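Local coordinates for protein multicopper oxidase (PDB 3GDC) that probably couples the one-electron oxidation of phenolic or similar substrates to the reduction of dioxygen to water, using several bound copper ions, as laccases do, at residues A[216-221]-A[247-252]. Numbering follows the deposited sequence.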
loop_
_atom_site.group_PDB
_atom_site.type_symbol
_atom_site.label_atom_id
_atom_site.label_comp_id
_atom_site.label_asym_id
_atom_site.label_seq_id
_atom_site.Cartn_x
_atom_site.Cartn_y
_atom_site.Cartn_z
ATOM N N ASP A 216 3.064 3.710 -12.799
ATOM C CA ASP A 216 3.160 4.130 -11.398
ATOM C C ASP A 216 2.685 2.999 -10.479
ATOM O O ASP A 216 1.627 2.421 -10.716
ATOM C CB ASP A 216 2.321 5.385 -11.164
ATOM C CG ASP A 216 2.833 6.589 -11.942
ATOM O OD1 ASP A 216 3.922 7.104 -11.592
ATOM O OD2 ASP A 216 2.141 7.030 -12.883
ATOM N N PRO A 217 3.459 2.682 -9.423
ATOM C CA PRO A 217 3.128 1.497 -8.620
ATOM C C PRO A 217 1.879 1.604 -7.733
ATOM O O PRO A 217 1.308 0.578 -7.369
ATOM C CB PRO A 217 4.381 1.293 -7.755
ATOM C CG PRO A 217 4.996 2.657 -7.652
ATOM C CD PRO A 217 4.676 3.369 -8.936
ATOM N N ILE A 218 1.461 2.818 -7.373
ATOM C CA ILE A 218 0.320 2.956 -6.466
ATOM C C ILE A 218 -0.510 4.198 -6.774
ATOM O O ILE A 218 0.015 5.231 -7.210
ATOM C CB ILE A 218 0.753 2.890 -4.963
ATOM C CG1 ILE A 218 -0.452 2.662 -4.034
ATOM C CG2 ILE A 218 1.545 4.139 -4.557
ATOM C CD1 ILE A 218 -0.120 1.934 -2.731
ATOM N N ASN A 219 -1.815 4.067 -6.570
ATOM C CA ASN A 219 -2.731 5.187 -6.724
ATOM C C ASN A 219 -3.422 5.402 -5.389
ATOM O O ASN A 219 -3.363 4.540 -4.511
ATOM C CB ASN A 219 -3.744 4.921 -7.846
ATOM C CG ASN A 219 -4.202 6.199 -8.545
ATOM O OD1 ASN A 219 -4.153 7.300 -7.972
ATOM N ND2 ASN A 219 -4.647 6.056 -9.797
ATOM N N SER A 220 -4.038 6.566 -5.202
ATOM C CA SER A 220 -4.811 6.795 -3.994
ATOM C C SER A 220 -6.061 7.612 -4.288
ATOM O O SER A 220 -6.280 8.058 -5.424
ATOM C CB SER A 220 -3.955 7.438 -2.893
ATOM O OG SER A 220 -3.519 8.729 -3.270
ATOM N N PHE A 221 -6.882 7.772 -3.257
ATOM C CA PHE A 221 -8.187 8.421 -3.355
ATOM C C PHE A 221 -8.462 9.112 -2.045
ATOM O O PHE A 221 -8.439 8.471 -0.990
ATOM C CB PHE A 221 -9.284 7.370 -3.608
ATOM C CG PHE A 221 -10.680 7.934 -3.680
ATOM C CD1 PHE A 221 -11.308 8.121 -4.909
ATOM C CD2 PHE A 221 -11.385 8.245 -2.512
ATOM C CE1 PHE A 221 -12.614 8.635 -4.980
ATOM C CE2 PHE A 221 -12.683 8.769 -2.577
ATOM C CZ PHE A 221 -13.295 8.959 -3.808
ATOM N N SER A 247 -5.463 3.655 -0.521
ATOM C CA SER A 247 -4.513 3.389 -1.602
ATOM C C SER A 247 -4.816 2.060 -2.293
ATOM O O SER A 247 -5.387 1.141 -1.676
ATOM C CB SER A 247 -3.079 3.390 -1.068
ATOM O OG SER A 247 -2.883 2.318 -0.156
ATOM N N GLN A 248 -4.435 1.979 -3.565
ATOM C CA GLN A 248 -4.607 0.781 -4.380
ATOM C C GLN A 248 -3.443 0.655 -5.350
ATOM O O GLN A 248 -3.122 1.605 -6.055
ATOM C CB GLN A 248 -5.907 0.892 -5.186
ATOM C CG GLN A 248 -7.190 0.951 -4.349
ATOM C CD GLN A 248 -8.441 1.105 -5.213
ATOM O OE1 GLN A 248 -8.350 1.462 -6.383
ATOM N NE2 GLN A 248 -9.608 0.833 -4.633
ATOM N N VAL A 249 -2.819 -0.517 -5.421
ATOM C CA VAL A 249 -1.891 -0.781 -6.515
ATOM C C VAL A 249 -2.735 -1.200 -7.723
ATOM O O VAL A 249 -3.948 -1.374 -7.603
ATOM C CB VAL A 249 -0.881 -1.895 -6.164
ATOM C CG1 VAL A 249 -0.084 -1.521 -4.908
ATOM C CG2 VAL A 249 -1.605 -3.274 -5.994
ATOM N N GLN A 250 -2.108 -1.372 -8.879
ATOM C CA GLN A 250 -2.859 -1.779 -10.067
ATOM C C GLN A 250 -3.478 -3.157 -9.833
ATOM O O GLN A 250 -2.802 -4.067 -9.340
ATOM C CB GLN A 250 -1.958 -1.813 -11.297
ATOM C CG GLN A 250 -2.745 -1.962 -12.588
ATOM C CD GLN A 250 -1.880 -2.321 -13.771
ATOM O OE1 GLN A 250 -1.144 -3.312 -13.748
ATOM N NE2 GLN A 250 -1.974 -1.525 -14.830
ATOM N N GLY A 251 -4.762 -3.294 -10.158
ATOM C CA GLY A 251 -5.462 -4.561 -9.939
ATOM C C GLY A 251 -6.273 -4.559 -8.658
ATOM O O GLY A 251 -7.193 -5.362 -8.527
ATOM N N GLN A 252 -5.947 -3.668 -7.712
ATOM C CA GLN A 252 -6.762 -3.529 -6.503
ATOM C C GLN A 252 -7.966 -2.630 -6.755
ATOM O O GLN A 252 -7.943 -1.762 -7.622
ATOM C CB GLN A 252 -5.958 -3.033 -5.283
ATOM C CG GLN A 252 -4.946 -4.054 -4.737
ATOM C CD GLN A 252 -4.243 -3.599 -3.462
ATOM O OE1 GLN A 252 -4.157 -4.347 -2.481
ATOM N NE2 GLN A 252 -3.748 -2.379 -3.464
HETATM O O HOH W 1 0.826 -1.473 -9.366
#
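Ile218 reaches over the neighbouring strand, its CD1 meeting Ser247 CB at 3.7 Å and Val249 CG1 at 4.1 Å. CG1, anti to the backbone N (chi1 -165°), passes 3.5 Å from Gln248 O, and CD1 beyond it lies against Ser247. An alanine here would probably uncover Ser247 CB and Val249 CG1 and leave a gap on that face of the sheet. Beneath this layer, Asn219 and Gln248 form an antiparallel hydrogen-bonded pair: Asn219 N to Gln248 O is 2.8 Å and Gln248 N to Asn219 O 2.9 Å. Past Val249, Pro217 O and Gln250 N stand 4.2 Å apart, and a water joins them, donating to the first and accepting from the second. On the other face, Asn219 and Gln248 touch Met169 of strand 163-172; Gln248 NE2 bonds Tyr230 OH and Leu209 O, and Asn219 ND2 bonds Asn211 OD1. Strand 245-249 is, within this chain, the edge of its sheet in the cupredoxin-like sandwich of the second domain; Ile218 and Ser247 also pack on Pro217 and Val249 of one neighbouring subunit. Gln250 OE1 bonds His271 ND1 of the other neighbouring subunit, with a bound copper ion about 6 Å from the glutamine side chain. The contact thus has two chemistries: a mixed face, Ile218 and Val249 among two serines, continued by subunit packing, and a polar one whose Asn219 and Gln248 amide nitrogens find acceptors within the chain.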